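Local coordinates for protein polyketide synthase (Lyngbya majuscula 19L, PDB 3QIT) that forms the terminal alkene of curacin A as a decarboxylating thioesterase with an alpha/beta-hydrolase fold, at residues 96-101 and 281-286; 88-93 and 117-122. All coordinates share one frame; numbering follows the deposited sequence. Where two conformers were deposited one is given.

From the N terminus, the chain runs through 88-93, 96-101, 117-122 and 281-286. The two contacts therefore cross, since their segments alternate. Contact 2 closes a short loop of 23 residues, in which strand 97-102 and helix 104-115 lie. Contact 1 closes a long one of 179 residues and brings the C-terminal helix 276-284 back to the central sheet. Strands 97-102 and 120-126 are parallel neighbours in that sheet. Backbone pairs from L97 to K119 and K121, probably hydrogen bonds, join the two contacts directly. L98 of contact 1 also packs on E122 of contact 2. Contact 1 joins helix 276-284 to strand 97-102, and contact 2 joins helix 78-91 to the segment leading into strand 120-126.

Contact 1. Residues 96-101 and 281-286; sequences PLLLVG and SLILTS
L98 and I283 mark the closest backbone approach, with their CA atoms 7.8 Å apart, where strand 97-102 passes helix 276-284. The contact is apolar, and I283 has the largest share. Its two branches serve two different residues of the strand. I283 CG2 meets L98 CD1 at 4.0 Å, with the two side chains slanting past each other. I283 CD1 meets V100 CG2 tip to tip at 3.8 Å. The extended second torsion of I283 (chi2 168°) carries CD1 out to that end. L98 and V100 are alternate residues of the strand, so both point to the helix side of the sheet. The second methyl of L98, CD2, comes within 4.3 Å of CB of S286, the C-terminal residue. T285 OG1 bonds L282 O at 2.9 Å, tilted 34° from the carbonyl plane, and T285 N reaches the same oxygen from the same face. In the surrounding fold, V45 and L49 of helix 43-51 and I124 of strand 120-126 also touch I283. V29 of strand 28-32 packs on both L98 and V100, and E122 of strand 120-126 on L98 and S286.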
ATOM      1  N   PRO B  96     -21.442  -8.932 -18.474  1.00 26.22           N
ATOM      2  CA  PRO B  96     -21.787  -8.369 -17.161  1.00 26.16           C
ATOM      3  C   PRO B  96     -22.215  -9.452 -16.168  1.00 28.29           C
ATOM      4  O   PRO B  96     -23.022 -10.337 -16.508  1.00 28.29           O
ATOM      5  CB  PRO B  96     -22.951  -7.423 -17.466  1.00 27.63           C
ATOM      6  CG  PRO B  96     -22.699  -6.986 -18.904  1.00 29.68           C
ATOM      7  CD  PRO B  96     -22.136  -8.234 -19.580  1.00 30.99           C
ATOM      8  N   LEU B  97     -21.665  -9.387 -14.954  1.00 21.08           N
ATOM      9  CA  LEU B  97     -21.847 -10.471 -13.989  1.00 21.48           C
ATOM     10  C   LEU B  97     -22.541  -9.962 -12.724  1.00 19.34           C
ATOM     11  O   LEU B  97     -22.726  -8.750 -12.538  1.00 21.28           O
ATOM     12  CB  LEU B  97     -20.496 -11.134 -13.645  1.00 23.67           C
ATOM     13  CG  LEU B  97     -19.279 -10.269 -13.270  1.00 20.71           C
ATOM     14  CD1 LEU B  97     -19.433  -9.606 -11.896  1.00 22.36           C
ATOM     15  CD2 LEU B  97     -18.035 -11.107 -13.286  1.00 22.22           C
ATOM     16  N   LEU B  98     -22.924 -10.896 -11.865  1.00 18.11           N
ATOM     17  CA  LEU B  98     -23.537 -10.553 -10.587  1.00 18.97           C
ATOM     18  C   LEU B  98     -22.406 -10.472  -9.578  1.00 16.75           C
ATOM     19  O   LEU B  98     -21.635 -11.411  -9.467  1.00 20.73           O
ATOM     20  CB  LEU B  98     -24.548 -11.633 -10.197  1.00 19.85           C
ATOM     21  CG  LEU B  98     -25.756 -11.767 -11.128  1.00 23.97           C
ATOM     22  CD1 LEU B  98     -26.563 -13.033 -10.815  1.00 28.73           C
ATOM     23  CD2 LEU B  98     -26.650 -10.513 -11.084  1.00 25.42           C
ATOM     24  N   LEU B  99     -22.274  -9.327  -8.905  1.00 14.06           N
ATOM     25  CA  LEU B  99     -21.195  -9.112  -7.943  1.00 14.08           C
ATOM     26  C   LEU B  99     -21.794  -9.020  -6.548  1.00 14.64           C
ATOM     27  O   LEU B  99     -22.645  -8.177  -6.304  1.00 17.00           O
ATOM     28  CB  LEU B  99     -20.436  -7.817  -8.265  1.00 17.02           C
ATOM     29  CG  LEU B  99     -19.268  -7.450  -7.339  1.00 15.31           C
ATOM     30  CD1 LEU B  99     -18.213  -8.555  -7.255  1.00 19.61           C
ATOM     31  CD2 LEU B  99     -18.651  -6.145  -7.844  1.00 18.00           C
ATOM     32  N   VAL B 100     -21.318  -9.870  -5.636  1.00 12.39           N
ATOM     33  CA  VAL B 100     -21.880  -9.971  -4.292  1.00 12.91           C
ATOM     34  C   VAL B 100     -20.709  -9.788  -3.327  1.00 17.26           C
ATOM     35  O   VAL B 100     -19.632 -10.359  -3.539  1.00 17.25           O
ATOM     36  CB  VAL B 100     -22.486 -11.355  -4.049  1.00 17.63           C
ATOM     37  CG1 VAL B 100     -23.192 -11.383  -2.671  1.00 20.01           C
ATOM     38  CG2 VAL B 100     -23.474 -11.699  -5.183  1.00 19.37           C
ATOM     39  N   GLY B 101     -20.892  -9.006  -2.273  1.00 13.58           N
ATOM     40  CA  GLY B 101     -19.803  -8.817  -1.289  1.00 13.14           C
ATOM     41  C   GLY B 101     -20.395  -8.796   0.088  1.00 16.37           C
ATOM     42  O   GLY B 101     -21.532  -8.360   0.249  1.00 15.76           O
ATOM     43  N   SER B 281     -31.546 -16.899  -3.042  1.00 21.56           N
ATOM     44  CA  SER B 281     -32.835 -16.630  -3.680  0.50 22.77           C
ATOM     45  C   SER B 281     -32.892 -15.191  -4.163  1.00 23.85           C
ATOM     46  O   SER B 281     -33.320 -14.914  -5.282  1.00 26.20           O
ATOM     47  CB  SER B 281     -33.970 -16.897  -2.702  0.50 23.38           C
ATOM     48  OG  SER B 281     -35.215 -16.717  -3.344  0.50 21.43           O
ATOM     49  N   LEU B 282     -32.424 -14.271  -3.318  1.00 25.11           N
ATOM     50  CA  LEU B 282     -32.385 -12.865  -3.692  1.00 22.33           C
ATOM     51  C   LEU B 282     -31.477 -12.597  -4.915  1.00 26.12           C
ATOM     52  O   LEU B 282     -31.826 -11.829  -5.815  1.00 26.71           O
ATOM     53  CB  LEU B 282     -31.936 -12.051  -2.485  1.00 26.34           C
ATOM     54  CG  LEU B 282     -31.734 -10.574  -2.708  1.00 29.88           C
ATOM     55  CD1 LEU B 282     -33.048  -9.914  -3.135  1.00 34.26           C
ATOM     56  CD2 LEU B 282     -31.275 -10.031  -1.382  1.00 35.50           C
ATOM     57  N   ILE B 283     -30.317 -13.244  -4.938  1.00 21.31           N
ATOM     58  CA  ILE B 283     -29.376 -13.140  -6.053  1.00 23.08           C
ATOM     59  C   ILE B 283     -30.007 -13.664  -7.351  1.00 23.38           C
ATOM     60  O   ILE B 283     -29.843 -13.054  -8.405  1.00 27.36           O
ATOM     61  CB  ILE B 283     -28.071 -13.888  -5.726  1.00 20.07           C
ATOM     62  CG1 ILE B 283     -27.351 -13.173  -4.565  1.00 21.05           C
ATOM     63  CG2 ILE B 283     -27.126 -13.963  -6.937  1.00 23.52           C
ATOM     64  CD1 ILE B 283     -26.217 -13.988  -3.982  1.00 22.40           C
ATOM     65  N   LEU B 284     -30.732 -14.776  -7.236  1.00 24.17           N
ATOM     66  CA  LEU B 284     -31.381 -15.454  -8.367  1.00 27.48           C
ATOM     67  C   LEU B 284     -32.465 -14.595  -9.017  1.00 29.99           C
ATOM     68  O   LEU B 284     -32.782 -14.757 -10.203  1.00 30.94           O
ATOM     69  CB  LEU B 284     -31.998 -16.785  -7.910  1.00 32.40           C
ATOM     70  CG  LEU B 284     -31.047 -17.957  -7.648  1.00 35.24           C
ATOM     71  CD1 LEU B 284     -31.717 -19.095  -6.873  1.00 35.40           C
ATOM     72  CD2 LEU B 284     -30.437 -18.480  -8.942  1.00 37.92           C
ATOM     73  N   THR B 285     -33.038 -13.692  -8.236  1.00 25.78           N
ATOM     74  CA  THR B 285     -34.142 -12.871  -8.724  1.00 31.57           C
ATOM     75  C   THR B 285     -33.694 -11.526  -9.278  1.00 29.61           C
ATOM     76  O   THR B 285     -34.516 -10.770  -9.808  1.00 32.72           O
ATOM     77  CB  THR B 285     -35.225 -12.635  -7.647  1.00 34.99           C
ATOM     78  OG1 THR B 285     -34.669 -11.920  -6.545  1.00 36.12           O
ATOM     79  CG2 THR B 285     -35.808 -13.947  -7.163  1.00 43.92           C
ATOM     80  N   SER B 286     -32.403 -11.220  -9.164  1.00 30.42           N
ATOM     81  CA  SER B 286     -31.872  -9.956  -9.663  1.00 35.51           C
ATOM     82  C   SER B 286     -31.956  -9.906 -11.195  1.00 40.81           C
ATOM     83  O   SER B 286     -31.896 -10.937 -11.887  1.00 42.46           O
ATOM     84  CB  SER B 286     -30.436  -9.729  -9.167  1.00 35.14           C
ATOM     85  OG  SER B 286     -30.385  -9.740  -7.743  1.00 34.12           O
ATOM     86  OXT SER B 286     -32.123  -8.832 -11.771  1.00 41.83           O
TER

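Contact 2. Residues 88-93 and 117-122; sequences VIQELP and PKKIKE
I89 and K119 meet on one side of the central sheet of this alpha/beta-hydrolase fold. The C-terminal part of helix 78-91 lies beside the short 3-10 segment 117-119 that leads into strand 120-126. The helix precedes strand 97-102, the sheet neighbour of 120-126, and helix 104-115 makes the beta-alpha-beta connection between the two strands.

The apolar part is a methyl against the aliphatic chain of a lysine. CG2 of I89 lies 3.5 Å from CD of K119, tighter than usual van der Waals contact. With CG1 beside the backbone N (chi1 -69°), the CG2 methyl of I89 is the branch that faces K119. I89 also touches L30 of strand 28-32.

The Q90 amide lies against the aliphatic end of K119 in a loose van der Waals contact at the surface. Q90 starts away from K119, but the bend at chi2 (-42°) brings its amide back. The amide nitrogen is held by a hydrogen bond to D86 O, one turn earlier in the helix. The two long side chains cross at about a right angle.

Backbone bonds shape both segments. E91 N bonds V88 O at 3.0 Å and L92 N bonds I89 O at 3.0 Å, both i to i-3. L92 N also bonds V88 O weakly. The bond from I120 N to P117 O, 3.1 Å, closes the 3-10 turn. K119 is extended at chi2 and chi3, which puts its CE 4.1 Å from NE2 of Q90, and chi4 (-63°) turns NZ alone.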
ATOM      1  N   VAL B  88      -9.035 -10.573 -11.116  1.00 18.49           N
ATOM      2  CA  VAL B  88      -9.954 -11.709 -11.187  1.00 18.22           C
ATOM      3  C   VAL B  88     -11.037 -11.447 -12.244  1.00 19.06           C
ATOM      4  O   VAL B  88     -11.342 -12.327 -13.062  1.00 23.07           O
ATOM      5  CB  VAL B  88     -10.630 -11.991  -9.813  1.00 18.80           C
ATOM      6  CG1 VAL B  88     -11.711 -13.050  -9.986  1.00 18.62           C
ATOM      7  CG2 VAL B  88      -9.587 -12.475  -8.779  1.00 17.19           C
ATOM      8  N   ILE B  89     -11.577 -10.234 -12.257  1.00 19.92           N
ATOM      9  CA  ILE B  89     -12.595  -9.875 -13.267  1.00 21.77           C
ATOM     10  C   ILE B  89     -12.040  -9.992 -14.680  1.00 27.89           C
ATOM     11  O   ILE B  89     -12.714 -10.524 -15.587  1.00 25.11           O
ATOM     12  CB  ILE B  89     -13.181  -8.490 -13.014  1.00 22.00           C
ATOM     13  CG1 ILE B  89     -14.027  -8.539 -11.749  1.00 23.75           C
ATOM     14  CG2 ILE B  89     -14.082  -8.045 -14.208  1.00 23.85           C
ATOM     15  CD1 ILE B  89     -14.312  -7.182 -11.135  1.00 27.03           C
ATOM     16  N   GLN B  90     -10.803  -9.535 -14.869  1.00 24.48           N
ATOM     17  CA  GLN B  90     -10.161  -9.625 -16.181  1.00 30.51           C
ATOM     18  C   GLN B  90     -10.031 -11.075 -16.643  1.00 27.84           C
ATOM     19  O   GLN B  90      -9.982 -11.350 -17.841  1.00 34.79           O
ATOM     20  CB  GLN B  90      -8.779  -8.938 -16.208  1.00 34.60           C
ATOM     21  CG  GLN B  90      -8.720  -7.461 -15.760  1.00 42.03           C
ATOM     22  CD  GLN B  90      -9.857  -6.576 -16.271  1.00 49.04           C
ATOM     23  OE1 GLN B  90     -10.060  -6.433 -17.484  1.00 52.78           O
ATOM     24  NE2 GLN B  90     -10.586  -5.951 -15.339  1.00 50.28           N
ATOM     25  N   GLU B  91     -10.000 -12.000 -15.692  1.00 26.98           N
ATOM     26  CA  GLU B  91      -9.860 -13.422 -15.986  1.00 28.07           C
ATOM     27  C   GLU B  91     -11.201 -14.077 -16.344  1.00 30.46           C
ATOM     28  O   GLU B  91     -11.227 -15.132 -16.979  1.00 34.50           O
ATOM     29  CB  GLU B  91      -9.189 -14.141 -14.808  1.00 31.14           C
ATOM     30  CG  GLU B  91      -8.651 -15.545 -15.103  1.00 41.55           C
ATOM     31  CD  GLU B  91      -7.417 -15.572 -16.004  1.00 43.41           C
ATOM     32  OE1 GLU B  91      -6.891 -14.499 -16.388  1.00 41.16           O
ATOM     33  OE2 GLU B  91      -6.981 -16.695 -16.340  1.00 49.27           O
ATOM     34  N   LEU B  92     -12.304 -13.454 -15.934  1.00 23.62           N
ATOM     35  CA  LEU B  92     -13.640 -14.007 -16.156  1.00 21.61           C
ATOM     36  C   LEU B  92     -14.151 -13.625 -17.539  1.00 25.98           C
ATOM     37  O   LEU B  92     -13.575 -12.737 -18.182  1.00 27.00           O
ATOM     38  CB  LEU B  92     -14.611 -13.545 -15.042  1.00 23.07           C
ATOM     39  CG  LEU B  92     -14.208 -14.019 -13.638  1.00 23.89           C
ATOM     40  CD1 LEU B  92     -15.120 -13.400 -12.560  1.00 25.03           C
ATOM     41  CD2 LEU B  92     -14.200 -15.555 -13.531  1.00 24.69           C
ATOM     42  N   PRO B  93     -15.203 -14.316 -18.020  1.00 27.81           N
ATOM     43  CA  PRO B  93     -15.774 -13.986 -19.331  1.00 30.36           C
ATOM     44  C   PRO B  93     -16.187 -12.526 -19.428  1.00 30.86           C
ATOM     45  O   PRO B  93     -16.520 -11.905 -18.414  1.00 26.72           O
ATOM     46  CB  PRO B  93     -17.002 -14.891 -19.411  1.00 33.78           C
ATOM     47  CG  PRO B  93     -16.613 -16.094 -18.624  1.00 32.20           C
ATOM     48  CD  PRO B  93     -15.806 -15.542 -17.460  1.00 27.97           C
ATOM     49  N   PRO B 117     -18.145  -0.200 -13.961  1.00 23.12           N
ATOM     50  CA  PRO B 117     -19.601  -0.399 -13.989  1.00 22.14           C
ATOM     51  C   PRO B 117     -20.125  -1.243 -15.144  1.00 25.10           C
ATOM     52  O   PRO B 117     -21.100  -1.970 -14.967  1.00 24.65           O
ATOM     53  CB  PRO B 117     -20.146   1.039 -14.088  1.00 28.87           C
ATOM     54  CG  PRO B 117     -19.028   1.837 -14.637  1.00 29.95           C
ATOM     55  CD  PRO B 117     -17.805   1.232 -14.003  1.00 27.23           C
ATOM     56  N   LYS B 118     -19.495  -1.169 -16.320  1.00 22.03           N
ATOM     57  CA  LYS B 118     -20.016  -1.912 -17.470  1.00 23.38           C
ATOM     58  C   LYS B 118     -19.911  -3.425 -17.273  1.00 23.92           C
ATOM     59  O   LYS B 118     -20.615  -4.195 -17.920  1.00 27.54           O
ATOM     60  CB  LYS B 118     -19.312  -1.487 -18.761  1.00 26.59           C
ATOM     61  CG  LYS B 118     -19.469  -0.011 -19.086  1.00 32.48           C
ATOM     62  CD  LYS B 118     -18.691   0.336 -20.350  1.00 38.02           C
ATOM     63  CE  LYS B 118     -18.811   1.816 -20.708  1.00 45.63           C
ATOM     64  NZ  LYS B 118     -17.964   2.665 -19.821  1.00 50.83           N
ATOM     65  N   LYS B 119     -19.059  -3.841 -16.343  1.00 22.51           N
ATOM     66  CA  LYS B 119     -18.848  -5.253 -16.067  1.00 22.97           C
ATOM     67  C   LYS B 119     -19.867  -5.863 -15.102  1.00 22.83           C
ATOM     68  O   LYS B 119     -19.886  -7.080 -14.911  1.00 23.08           O
ATOM     69  CB  LYS B 119     -17.411  -5.475 -15.572  1.00 25.98           C
ATOM     70  CG  LYS B 119     -16.385  -5.152 -16.681  1.00 33.53           C
ATOM     71  CD  LYS B 119     -14.940  -5.358 -16.247  1.00 43.01           C
ATOM     72  CE  LYS B 119     -13.957  -4.838 -17.294  1.00 46.69           C
ATOM     73  NZ  LYS B 119     -14.061  -5.559 -18.597  1.00 51.65           N
ATOM     74  N   ILE B 120     -20.717  -5.032 -14.519  1.00 20.16           N
ATOM     75  CA  ILE B 120     -21.546  -5.478 -13.381  1.00 22.40           C
ATOM     76  C   ILE B 120     -23.024  -5.388 -13.722  1.00 21.43           C
ATOM     77  O   ILE B 120     -23.562  -4.288 -13.918  1.00 24.32           O
ATOM     78  CB  ILE B 120     -21.295  -4.653 -12.088  1.00 24.85           C
ATOM     79  CG1 ILE B 120     -19.792  -4.489 -11.741  1.00 26.10           C
ATOM     80  CG2 ILE B 120     -22.082  -5.247 -10.898  1.00 21.60           C
ATOM     81  CD1 ILE B 120     -18.964  -5.781 -11.674  1.00 27.39           C
ATOM     82  N   LYS B 121     -23.685  -6.540 -13.794  1.00 21.11           N
ATOM     83  CA  LYS B 121     -25.131  -6.580 -14.088  1.00 23.92           C
ATOM     84  C   LYS B 121     -25.938  -6.100 -12.880  1.00 24.75           C
ATOM     85  O   LYS B 121     -26.870  -5.284 -13.014  1.00 21.50           O
ATOM     86  CB  LYS B 121     -25.540  -8.012 -14.482  1.00 24.19           C
ATOM     87  CG  LYS B 121     -27.031  -8.256 -14.694  1.00 29.88           C
ATOM     88  CD  LYS B 121     -27.268  -9.765 -14.865  1.00 28.97           C
ATOM     89  CE  LYS B 121     -28.549 -10.069 -15.647  1.00 38.88           C
ATOM     90  NZ  LYS B 121     -29.777  -9.690 -14.923  1.00 42.30           N
ATOM     91  N   GLU B 122     -25.590  -6.617 -11.702  1.00 20.25           N
ATOM     92  CA  GLU B 122     -26.231  -6.216 -10.439  1.00 20.36           C
ATOM     93  C   GLU B 122     -25.197  -6.288  -9.331  1.00 20.16           C
ATOM     94  O   GLU B 122     -24.388  -7.205  -9.300  1.00 19.76           O
ATOM     95  CB  GLU B 122     -27.415  -7.129 -10.083  1.00 21.49           C
ATOM     96  CG  GLU B 122     -28.111  -6.802  -8.723  1.00 27.39           C
ATOM     97  CD  GLU B 122     -29.249  -5.777  -8.841  1.00 34.20           C
ATOM     98  OE1 GLU B 122     -29.803  -5.629  -9.949  1.00 29.95           O
ATOM     99  OE2 GLU B 122     -29.604  -5.136  -7.826  1.00 32.79           O
TER